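Local atomic coordinates of C2 toxin component I (Clostridium botulinum, PDB entry 2J3X), a protein that is the enzymatic component of the binary C2 toxin, an ADP-ribosyltransferase whose known target in host cells is actin. Residues E250-S255 / N343-S348. The protein carries 2 engineered substitutions. Residues are numbered along the deposited sequence; the frame is centred on the assembly and turned at random.
Sequences EGYLHS and NLSFSS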
ATOM      1  N   GLU A 250     -12.537  28.479   5.965  1.00 16.67           N
ATOM      2  CA  GLU A 250     -13.863  28.442   5.344  0.50 17.44           C
ATOM      3  C   GLU A 250     -13.819  28.981   3.921  1.00 16.87           C
ATOM      4  O   GLU A 250     -14.385  28.385   3.013  1.00 17.48           O
ATOM      5  CB  GLU A 250     -14.841  29.315   6.129  0.50 16.63           C
ATOM      6  CG  GLU A 250     -15.211  28.751   7.511  0.50 17.18           C
ATOM      7  CD  GLU A 250     -16.117  27.538   7.442  0.50 19.59           C
ATOM      8  OE1 GLU A 250     -16.570  27.148   6.335  0.50 20.08           O
ATOM      9  OE2 GLU A 250     -16.412  26.989   8.520  0.50 19.53           O
ATOM     10  N   GLY A 251     -13.132  30.110   3.771  1.00 18.04           N
ATOM     11  CA  GLY A 251     -13.065  30.786   2.461  1.00 18.64           C
ATOM     12  C   GLY A 251     -12.391  29.869   1.466  1.00 20.01           C
ATOM     13  O   GLY A 251     -12.841  29.727   0.329  1.00 19.36           O
ATOM     14  N   TYR A 252     -11.298  29.224   1.907  1.00 18.64           N
ATOM     15  CA  TYR A 252     -10.581  28.317   1.030  1.00 18.21           C
ATOM     16  C   TYR A 252     -11.413  27.103   0.673  1.00 18.50           C
ATOM     17  O   TYR A 252     -11.379  26.606  -0.469  1.00 20.68           O
ATOM     18  CB  TYR A 252      -9.250  27.920   1.667  1.00 16.59           C
ATOM     19  CG  TYR A 252      -8.473  27.025   0.734  1.00 19.77           C
ATOM     20  CD1 TYR A 252      -7.771  27.568  -0.372  1.00 17.59           C
ATOM     21  CD2 TYR A 252      -8.518  25.638   0.883  1.00 15.12           C
ATOM     22  CE1 TYR A 252      -7.089  26.721  -1.270  1.00 16.57           C
ATOM     23  CE2 TYR A 252      -7.838  24.788  -0.000  1.00 14.70           C
ATOM     24  CZ  TYR A 252      -7.119  25.356  -1.073  1.00 16.58           C
ATOM     25  OH  TYR A 252      -6.446  24.565  -1.937  1.00 16.50           O
ATOM     26  N   LEU A 253     -12.190  26.602   1.631  1.00 18.60           N
ATOM     27  CA  LEU A 253     -12.974  25.410   1.380  1.00 19.01           C
ATOM     28  C   LEU A 253     -14.166  25.699   0.477  1.00 21.58           C
ATOM     29  O   LEU A 253     -14.628  24.802  -0.203  1.00 21.54           O
ATOM     30  CB  LEU A 253     -13.499  24.808   2.686  1.00 18.04           C
ATOM     31  CG  LEU A 253     -12.421  24.150   3.574  1.00 16.75           C
ATOM     32  CD1 LEU A 253     -13.020  23.814   4.970  1.00 17.02           C
ATOM     33  CD2 LEU A 253     -11.747  22.941   2.861  1.00 15.01           C
ATOM     34  N   HIS A 254     -14.631  26.944   0.466  1.00 24.34           N
ATOM     35  CA  HIS A 254     -15.893  27.269  -0.227  1.00 27.13           C
ATOM     36  C   HIS A 254     -15.819  28.160  -1.446  1.00 28.74           C
ATOM     37  O   HIS A 254     -16.560  27.902  -2.410  1.00 30.06           O
ATOM     38  CB  HIS A 254     -16.927  27.842   0.754  1.00 27.31           C
ATOM     39  CG  HIS A 254     -17.448  26.814   1.703  1.00 26.64           C
ATOM     40  ND1 HIS A 254     -17.124  26.802   3.043  1.00 28.96           N
ATOM     41  CD2 HIS A 254     -18.194  25.707   1.483  1.00 24.70           C
ATOM     42  CE1 HIS A 254     -17.702  25.765   3.618  1.00 23.29           C
ATOM     43  NE2 HIS A 254     -18.339  25.074   2.691  1.00 28.05           N
ATOM     44  N   SER A 255     -14.985  29.198  -1.415  1.00 29.51           N
ATOM     45  CA  SER A 255     -15.107  30.253  -2.435  1.00 31.09           C
ATOM     46  C   SER A 255     -13.824  30.770  -3.052  1.00 29.91           C
ATOM     47  O   SER A 255     -13.835  31.152  -4.226  1.00 32.22           O
ATOM     48  CB  SER A 255     -15.885  31.464  -1.884  1.00 31.65           C
ATOM     49  OG  SER A 255     -15.520  31.753  -0.538  1.00 36.52           O
ATOM     50  N   ASN A 343       3.746  20.296  -4.518  1.00 17.33           N
ATOM     51  CA  ASN A 343       2.375  20.836  -4.469  1.00 17.03           C
ATOM     52  C   ASN A 343       2.532  22.279  -4.058  1.00 17.29           C
ATOM     53  O   ASN A 343       2.709  22.554  -2.889  1.00 15.53           O
ATOM     54  CB  ASN A 343       1.521  20.104  -3.408  1.00 17.47           C
ATOM     55  CG  ASN A 343       1.169  18.707  -3.802  1.00 20.52           C
ATOM     56  OD1 ASN A 343       0.156  18.477  -4.470  1.00 22.93           O
ATOM     57  ND2 ASN A 343       1.991  17.731  -3.372  1.00 19.78           N
ATOM     58  N   LEU A 344       2.504  23.218  -5.018  1.00 16.39           N
ATOM     59  CA  LEU A 344       2.743  24.619  -4.655  1.00 17.07           C
ATOM     60  C   LEU A 344       1.634  25.234  -3.808  1.00 14.51           C
ATOM     61  O   LEU A 344       1.914  25.997  -2.916  1.00 15.65           O
ATOM     62  CB  LEU A 344       2.977  25.461  -5.932  1.00 17.72           C
ATOM     63  CG  LEU A 344       4.348  25.240  -6.590  1.00 21.88           C
ATOM     64  CD1 LEU A 344       4.478  26.169  -7.830  1.00 24.30           C
ATOM     65  CD2 LEU A 344       5.435  25.518  -5.592  1.00 25.10           C
ATOM     66  N   SER A 345       0.400  24.842  -4.060  1.00 14.16           N
ATOM     67  CA  SER A 345      -0.720  25.256  -3.258  1.00 14.84           C
ATOM     68  C   SER A 345      -1.010  24.219  -2.138  1.00 14.33           C
ATOM     69  O   SER A 345      -0.363  23.164  -2.057  1.00 12.37           O
ATOM     70  CB  SER A 345      -1.982  25.389  -4.109  1.00 15.00           C
ATOM     71  OG  SER A 345      -2.967  26.142  -3.401  1.00 15.58           O
ATOM     72  N   PHE A 346      -2.008  24.535  -1.328  1.00 14.39           N
ATOM     73  CA  PHE A 346      -2.614  23.528  -0.409  1.00 14.65           C
ATOM     74  C   PHE A 346      -3.139  22.370  -1.253  1.00 15.68           C
ATOM     75  O   PHE A 346      -3.553  22.581  -2.410  1.00 16.73           O
ATOM     76  CB  PHE A 346      -3.759  24.179   0.367  1.00 14.02           C
ATOM     77  CG  PHE A 346      -3.331  25.399   1.109  1.00 14.71           C
ATOM     78  CD1 PHE A 346      -2.706  25.299   2.349  1.00 14.57           C
ATOM     79  CD2 PHE A 346      -3.498  26.690   0.523  1.00 14.79           C
ATOM     80  CE1 PHE A 346      -2.247  26.454   3.012  1.00 14.47           C
ATOM     81  CE2 PHE A 346      -3.068  27.835   1.172  1.00 14.11           C
ATOM     82  CZ  PHE A 346      -2.463  27.738   2.437  1.00 14.02           C
ATOM     83  N   SER A 347      -3.167  21.164  -0.703  1.00 14.96           N
ATOM     84  CA  SER A 347      -3.658  20.057  -1.519  1.00 15.26           C
ATOM     85  C   SER A 347      -4.565  19.146  -0.721  1.00 14.24           C
ATOM     86  O   SER A 347      -4.303  18.906   0.471  1.00 14.35           O
ATOM     87  CB  SER A 347      -2.523  19.278  -2.195  1.00 17.37           C
ATOM     88  OG  SER A 347      -1.633  18.689  -1.264  1.00 17.23           O
ATOM     89  N   SER A 348      -5.648  18.705  -1.366  1.00 13.22           N
ATOM     90  CA  SER A 348      -6.620  17.832  -0.724  1.00 12.15           C
ATOM     91  C   SER A 348      -6.245  16.356  -0.892  1.00 12.27           C
ATOM     92  O   SER A 348      -5.792  15.886  -1.960  1.00 13.39           O
ATOM     93  CB  SER A 348      -8.025  18.067  -1.289  1.00 11.58           C
ATOM     94  OG  SER A 348      -7.990  17.664  -2.607  1.00 17.88           O
TER
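Tyr-252 and Phe-346 meet in a T-shaped pair that illustrates how two aromatic rings can bridge a helix and a loop far apart in sequence. The edge of the Phe-346 ring points at one face of the tyrosine ring, with centroids 5.3 Å apart. The planes are inclined at 62°, and the leading atom of the phenylalanine edge is CD2. It lies 4.0 Å from Tyr-252 CE1. The tyrosine reaches across because its CG stands anti to the backbone N (chi1 -178°), which sends the ring out from the helix with its hydroxyl foremost. Phe-346 CB lies over the same face, displaced toward the phenol end, 3.8 Å from Tyr-252 CZ, so the phenylalanine meets its partner with both methylene and ring.

Both segments belong to the C-terminal of two ADP-ribosyltransferase exoenzyme regions; helix 243-254 here faces the loop entering strand 347-350, and their backbones stay well apart, the closest CA atoms, those of Tyr-252 and Phe-346, being 9.4 Å from each other. Ile-282 of helix 273-286 and Leu-391 of strand 389-392 touch both side chains, making the pair part of a buried apolar cluster between helices and sheet.

No hydrogen bond crosses between the segments. Tyr-252 OH and Ser-345 OG are 4.1 Å apart, too far to bond directly. Each is instead hydrogen-bonded to Asn-261 OD1, and this amide oxygen from helix 257-265 links the two hydroxyls indirectly. Phe-346 O lies 3.5 Å from Tyr-252 OH without forming a hydrogen bond to it.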